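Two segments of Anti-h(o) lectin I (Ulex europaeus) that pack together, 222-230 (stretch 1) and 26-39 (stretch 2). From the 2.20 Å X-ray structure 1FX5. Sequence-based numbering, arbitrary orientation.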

# COMPACT_ATOMS: atom_id res chain seq x y z
N ARG A 222 -31.79 18.04 1.38
CA ARG A 222 -31.22 17.91 2.72
C ARG A 222 -29.74 17.58 2.62
O ARG A 222 -29.18 16.88 3.46
CB ARG A 222 -32.00 16.86 3.55
CG ARG A 222 -32.71 15.76 2.76
CD ARG A 222 -34.16 15.45 3.27
NE ARG A 222 -34.17 15.20 4.71
CZ ARG A 222 -35.25 14.97 5.45
NH1 ARG A 222 -36.47 14.94 4.93
NH2 ARG A 222 -35.10 14.80 6.76
N GLN A 223 -29.11 18.19 1.62
CA GLN A 223 -27.71 18.00 1.34
C GLN A 223 -26.72 18.45 2.38
O GLN A 223 -26.90 19.48 3.01
CB GLN A 223 -27.33 18.64 0.01
CG GLN A 223 -28.09 18.09 -1.19
CD GLN A 223 -27.55 18.65 -2.51
OE1 GLN A 223 -26.96 19.73 -2.54
NE2 GLN A 223 -27.74 17.90 -3.59
N ALA A 224 -25.66 17.67 2.51
CA ALA A 224 -24.58 17.93 3.45
C ALA A 224 -23.33 17.25 2.88
O ALA A 224 -23.43 16.26 2.14
CB ALA A 224 -24.90 17.37 4.82
N THR A 225 -22.16 17.84 3.12
CA THR A 225 -20.92 17.28 2.64
C THR A 225 -20.22 16.64 3.88
O THR A 225 -20.39 17.13 5.01
CB THR A 225 -20.05 18.35 1.94
OG1 THR A 225 -18.83 17.75 1.46
CG2 THR A 225 -19.74 19.50 2.88
N HIS A 226 -19.52 15.52 3.69
CA HIS A 226 -18.83 14.82 4.77
C HIS A 226 -17.35 14.82 4.41
O HIS A 226 -16.98 14.29 3.36
CB HIS A 226 -19.40 13.39 4.88
CG HIS A 226 -20.89 13.37 5.08
ND1 HIS A 226 -21.78 13.39 4.03
CD2 HIS A 226 -21.64 13.41 6.21
CE1 HIS A 226 -23.01 13.47 4.50
NE2 HIS A 226 -22.96 13.48 5.82
N GLU A 227 -16.52 15.34 5.31
CA GLU A 227 -15.08 15.45 5.11
C GLU A 227 -14.11 14.86 6.13
O GLU A 227 -14.28 15.02 7.34
CB GLU A 227 -14.79 16.94 4.90
CG GLU A 227 -15.52 17.45 3.68
CD GLU A 227 -15.74 18.93 3.67
OE1 GLU A 227 -15.27 19.58 2.73
OE2 GLU A 227 -16.42 19.46 4.56
N VAL A 228 -13.07 14.21 5.63
CA VAL A 228 -12.07 13.58 6.48
C VAL A 228 -10.80 14.41 6.45
O VAL A 228 -10.33 14.79 5.36
CB VAL A 228 -11.76 12.12 6.01
CG1 VAL A 228 -10.68 11.49 6.87
CG2 VAL A 228 -13.04 11.26 6.07
N LEU A 229 -10.24 14.67 7.63
CA LEU A 229 -9.03 15.47 7.78
C LEU A 229 -7.69 14.72 7.76
O LEU A 229 -6.67 15.27 7.34
CB LEU A 229 -9.13 16.30 9.06
CG LEU A 229 -10.20 17.38 9.13
CD1 LEU A 229 -10.43 17.75 10.57
CD2 LEU A 229 -9.81 18.60 8.32
N ASN A 230 -7.66 13.53 8.35
CA ASN A 230 -6.44 12.73 8.39
C ASN A 230 -6.86 11.29 8.56
O ASN A 230 -8.05 11.00 8.82
CB ASN A 230 -5.54 13.15 9.55
CG ASN A 230 -6.30 13.35 10.84
OD1 ASN A 230 -7.02 12.47 11.31
ND2 ASN A 230 -6.18 14.54 11.40
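Stretch 2 26-39: VIETGVLQLNKVGN

Stretch 2 runs antiparallel to stretch 1, with Val31 beside Leu229 at one end and Val37 beside Gln223 at the other. After Val26 comes a type I turn from Ile27 to Gly30, closed by Gly30 N to Ile27 O at 3.0 Å. The chain then extends, with a short strand at Leu32 and Gln33. Beyond it, Leu34 has phi/psi of -70/-29, a local break before Asn35 to Val37 extend again.

Val228 gives up the most surface, 75 Å². It forms a hydrogen-bonded pair with Leu32: Val228 N to Leu32 O is 3.0 Å and Leu32 N to Val228 O is 3.1 Å. Their side chains share one face of the sheet, where Val228 CB lies 4.3 Å from Leu32 CD2. Leu34 adds to this apolar patch, with its CD1 4.2 Å from Val228 CG2. Just past the bridged pairs, Leu34 N donates to His226 O at 3.1 Å.

Glu227 and Gln33 form the adjacent non-hydrogen-bonded pair, with CA atoms 4.7 Å apart and side chains on the other face. Val31 CG1 packs 3.5 Å from Glu227 CB, and Val31 CG2 lies 3.9 Å from Leu229 CD2. A water bridges Gly30 O and Leu229 O, at 3.2 and 2.9 Å.

Gln223 has 64 Å² covered by stretch 2, and Val37 has 62 Å² covered by stretch 1. The Gln223 side chain points toward stretch 2, and its amide meets the backbone of Gly38 twice. Gly38 N donates to Gln223 OE1 at 2.9 Å, and Gln223 NE2 donates to Gly38 O at 3.0 Å. The CA-to-CB bond of Val37 also points toward stretch 1; its CB is 3.6 Å from Gln223 OE1 and its CG1 3.6 Å from Ala224 O. Between these regions, Thr225 OG1 donates to Asn35 O at 3.2 Å.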

# COMPACT_ATOMS: atom_id res chain seq x y z
N VAL A 26 -10.01 14.80 -3.43
CA VAL A 26 -9.24 15.62 -2.51
C VAL A 26 -9.34 17.06 -3.04
O VAL A 26 -9.07 17.31 -4.21
CB VAL A 26 -7.79 15.17 -2.43
CG1 VAL A 26 -7.05 16.04 -1.43
CG2 VAL A 26 -7.72 13.74 -1.99
N ILE A 27 -9.80 17.98 -2.20
CA ILE A 27 -9.94 19.38 -2.59
C ILE A 27 -8.69 20.23 -2.29
O ILE A 27 -7.77 19.74 -1.62
CB ILE A 27 -11.24 20.00 -2.00
CG1 ILE A 27 -11.22 19.99 -0.47
CG2 ILE A 27 -12.45 19.19 -2.47
CD1 ILE A 27 -12.44 20.63 0.12
N GLU A 28 -8.66 21.48 -2.77
CA GLU A 28 -7.52 22.42 -2.58
C GLU A 28 -7.02 22.66 -1.16
O GLU A 28 -5.84 22.98 -0.96
CB GLU A 28 -7.79 23.76 -3.28
N THR A 29 -7.89 22.49 -0.17
CA THR A 29 -7.52 22.69 1.22
C THR A 29 -6.75 21.51 1.82
O THR A 29 -6.24 21.61 2.94
CB THR A 29 -8.76 22.98 2.09
OG1 THR A 29 -9.86 22.16 1.66
CG2 THR A 29 -9.16 24.42 1.96
N GLY A 30 -6.65 20.40 1.08
CA GLY A 30 -5.95 19.22 1.55
C GLY A 30 -6.83 18.27 2.36
O GLY A 30 -6.33 17.46 3.14
N VAL A 31 -8.15 18.37 2.14
CA VAL A 31 -9.17 17.56 2.81
C VAL A 31 -9.79 16.54 1.85
O VAL A 31 -9.96 16.82 0.66
CB VAL A 31 -10.28 18.50 3.37
CG1 VAL A 31 -11.50 17.72 3.87
CG2 VAL A 31 -9.72 19.33 4.48
N LEU A 32 -10.13 15.35 2.36
CA LEU A 32 -10.74 14.32 1.53
C LEU A 32 -12.27 14.50 1.62
O LEU A 32 -12.88 14.29 2.67
CB LEU A 32 -10.35 12.92 2.04
CG LEU A 32 -11.06 11.69 1.45
CD1 LEU A 32 -10.71 11.51 -0.01
CD2 LEU A 32 -10.68 10.44 2.24
N GLN A 33 -12.88 14.94 0.51
CA GLN A 33 -14.32 15.17 0.43
C GLN A 33 -15.01 13.92 -0.12
O GLN A 33 -14.87 13.59 -1.29
CB GLN A 33 -14.61 16.39 -0.44
CG GLN A 33 -16.05 16.85 -0.37
CD GLN A 33 -16.33 18.05 -1.24
OE1 GLN A 33 -16.55 19.14 -0.74
NE2 GLN A 33 -16.35 17.85 -2.55
N LEU A 34 -15.79 13.26 0.71
CA LEU A 34 -16.47 12.05 0.29
C LEU A 34 -17.62 12.21 -0.72
O LEU A 34 -17.90 11.30 -1.49
CB LEU A 34 -16.94 11.27 1.54
CG LEU A 34 -15.85 10.95 2.58
CD1 LEU A 34 -16.45 10.28 3.83
CD2 LEU A 34 -14.76 10.07 1.94
N ASN A 35 -18.29 13.35 -0.70
CA ASN A 35 -19.39 13.58 -1.62
C ASN A 35 -19.51 15.06 -1.86
O ASN A 35 -19.04 15.85 -1.05
CB ASN A 35 -20.72 13.06 -1.03
CG ASN A 35 -21.23 13.91 0.15
OD1 ASN A 35 -22.10 14.76 -0.03
ND2 ASN A 35 -20.72 13.66 1.35
N LYS A 36 -20.08 15.44 -3.00
CA LYS A 36 -20.23 16.85 -3.26
C LYS A 36 -21.70 17.22 -3.19
O LYS A 36 -22.57 16.33 -3.14
CB LYS A 36 -19.56 17.27 -4.58
CG LYS A 36 -19.93 16.47 -5.78
CD LYS A 36 -19.14 16.98 -6.97
CE LYS A 36 -17.65 17.06 -6.66
NZ LYS A 36 -16.82 17.37 -7.87
N VAL A 37 -21.96 18.51 -3.00
CA VAL A 37 -23.31 19.04 -2.90
C VAL A 37 -23.51 19.98 -4.09
O VAL A 37 -22.54 20.37 -4.76
CB VAL A 37 -23.52 19.79 -1.57
CG1 VAL A 37 -23.40 18.81 -0.39
CG2 VAL A 37 -22.48 20.88 -1.42
N GLY A 38 -24.76 20.36 -4.34
CA GLY A 38 -25.07 21.25 -5.44
C GLY A 38 -26.33 20.72 -6.12
O GLY A 38 -26.70 19.55 -5.92
N ASN A 39 -27.00 21.54 -6.93
CA ASN A 39 -28.22 21.07 -7.59
C ASN A 39 -28.09 20.36 -8.94
O ASN A 39 -29.08 19.87 -9.48
CB ASN A 39 -29.33 22.14 -7.58
CG ASN A 39 -28.84 23.51 -7.99
OD1 ASN A 39 -27.64 23.76 -8.08
ND2 ASN A 39 -29.78 24.42 -8.23
O HOH W 1 -6.41 17.96 6.30